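Methyltransferase small domain-containing protein (Thermoplasma acidophilum, PDB 1NE2) is of unknown function but probably acts as an S-adenosylmethionine-dependent methyltransferase. Local coordinates at the interface of chains A and B. Residues are numbered along the deposited sequence; one frame, centred on the assembly and turned at random. Chains: chain A/B, hypothetical protein ta1320.

The interface of chains A and B. Residues chain A 76, 78, 98, 100, 111; chain B 54, 75-76, 78.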
loop_
_atom_site.group_PDB
_atom_site.type_symbol
_atom_site.label_atom_id
_atom_site.label_comp_id
_atom_site.label_asym_id
_atom_site.label_seq_id
_atom_site.Cartn_x
_atom_site.Cartn_y
_atom_site.Cartn_z
ATOM N N SER A 76 3.542 1.676 -4.698
ATOM C CA SER A 76 3.806 1.645 -3.265
ATOM C C SER A 76 4.751 0.497 -2.938
ATOM O O SER A 76 4.618 -0.613 -3.464
ATOM C CB SER A 76 2.493 1.467 -2.488
ATOM O OG SER A 76 2.732 1.412 -1.088
ATOM N N THR A 78 6.540 -1.574 0.361
ATOM C CA THR A 78 6.623 -1.850 1.795
ATOM C C THR A 78 7.699 -2.932 1.936
ATOM O O THR A 78 7.820 -3.815 1.086
ATOM C CB THR A 78 5.263 -2.353 2.336
ATOM O OG1 THR A 78 4.306 -1.280 2.286
ATOM C CG2 THR A 78 5.399 -2.837 3.768
ATOM N N ASN A 98 8.371 2.201 2.431
ATOM C CA ASN A 98 7.794 2.050 3.765
ATOM C C ASN A 98 8.499 0.880 4.441
ATOM O O ASN A 98 8.033 -0.257 4.387
ATOM C CB ASN A 98 6.280 1.795 3.662
ATOM C CG ASN A 98 5.655 1.346 4.983
ATOM O OD1 ASN A 98 5.945 1.894 6.053
ATOM N ND2 ASN A 98 4.774 0.353 4.905
HETATM N N MSE A 100 9.957 -1.222 7.652
HETATM C CA MSE A 100 9.514 -1.492 9.008
HETATM C C MSE A 100 10.190 -2.711 9.605
HETATM O O MSE A 100 10.531 -3.665 8.897
HETATM C CB MSE A 100 8.007 -1.710 9.013
HETATM C CG MSE A 100 7.564 -2.661 7.915
HETATM SE SE MSE A 100 5.676 -2.889 7.870
HETATM C CE MSE A 100 5.161 -1.044 8.112
ATOM N N TYR A 111 -1.112 -7.017 -0.862
ATOM C CA TYR A 111 -0.251 -6.366 -1.849
ATOM C C TYR A 111 -0.343 -7.082 -3.192
ATOM O O TYR A 111 -0.676 -8.264 -3.254
ATOM C CB TYR A 111 1.209 -6.427 -1.379
ATOM C CG TYR A 111 1.428 -5.781 -0.032
ATOM C CD1 TYR A 111 1.721 -4.426 0.065
ATOM C CD2 TYR A 111 1.255 -6.510 1.147
ATOM C CE1 TYR A 111 1.830 -3.798 1.301
ATOM C CE2 TYR A 111 1.355 -5.893 2.398
ATOM C CZ TYR A 111 1.641 -4.534 2.458
ATOM O OH TYR A 111 1.710 -3.900 3.672
ATOM N N SER B 54 -3.225 -2.592 4.440
ATOM C CA SER B 54 -2.644 -1.686 3.461
ATOM C C SER B 54 -3.821 -0.755 3.146
ATOM O O SER B 54 -4.922 -1.211 2.824
ATOM C CB SER B 54 -2.169 -2.450 2.219
ATOM O OG SER B 54 -3.199 -3.247 1.667
ATOM N N GLU B 75 -0.587 -0.969 8.266
ATOM C CA GLU B 75 0.677 -1.572 7.879
ATOM C C GLU B 75 1.364 -0.711 6.823
ATOM O O GLU B 75 2.581 -0.547 6.831
ATOM C CB GLU B 75 0.431 -2.981 7.357
ATOM C CG GLU B 75 1.693 -3.741 7.014
ATOM C CD GLU B 75 1.396 -5.201 6.790
ATOM O OE1 GLU B 75 1.186 -5.917 7.790
ATOM O OE2 GLU B 75 1.345 -5.625 5.620
ATOM N N SER B 76 0.577 -0.170 5.907
ATOM C CA SER B 76 1.106 0.709 4.872
ATOM C C SER B 76 0.007 1.679 4.489
ATOM O O SER B 76 -1.170 1.317 4.476
ATOM C CB SER B 76 1.564 -0.099 3.649
ATOM O OG SER B 76 0.550 -0.970 3.192
ATOM N N THR B 78 -0.988 4.720 1.585
ATOM C CA THR B 78 -0.673 5.408 0.345
ATOM C C THR B 78 -1.780 6.448 0.201
ATOM O O THR B 78 -2.920 6.201 0.584
ATOM C CB THR B 78 -0.655 4.408 -0.829
ATOM O OG1 THR B 78 0.487 3.546 -0.685
ATOM C CG2 THR B 78 -0.595 5.127 -2.168
HETATM O O HOH W 1 0.800 -0.591 0.157
#
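The ring of A:Tyr111 meets B:Glu75 edge-on, with OE2 of the carboxylate in the ring plane beside CE2 and the two flat groups only 1° from parallel. The phenol OH donates at 2.6 Å to OE2, which accepts through its anti lone pair, the one away from OE1. B:Ser54 CB stands off one face, on the CE1 side, 4.3 Å from CE1 of A:Tyr111. This is a patch of a two-fold interface between two PrmA-like methyltransferase domains, each probably of the Rossmann-like AdoMet-dependent class; whether the pair is the biological dimer is not settled by the crystal alone. B:Ser76 supplies the phenol oxygen with a second partner, its OG donating to A:Tyr111 OH over 3.2 Å. That hydroxyl sits between the backbone N and the carbonyl carbon (chi1 52°), which points it at the phenol. A phenylalanine in place of A:Tyr111 would probably leave the carboxylate of B:Glu75 without its hydroxyl mate and free to turn, and B:Ser76 OG without this acceptor.

Next to the phenol, the amide of A:Asn98 is pinned at its nitrogen. ND2 gives one N-H to the backbone O of B:Glu75 at 3.1 Å, in the carbonyl plane and on a lone pair, and the other, nearly straight, to A:Thr78 OG1 within its own chain. Both acceptors lie close to the amide plane, so the pair fixes the rotation of the side chain. A:Thr78 steadies the amide from its own chain and also packs, through OG1, against B:Ser76 CB at 3.3 Å. The poorly ordered selenomethionine A:Met100 crosses B:Glu75 at about a right angle.

In the twin pairing of serine and threonine, A:Ser76 OG, anti to the backbone N (chi1 179°), donates to B:Thr78 OG1 at 3.1 Å. A water about on the two-fold axis joins the two serines, 3.0 Å from A:Ser76 OG and 3.1 Å from B:Ser76 OG.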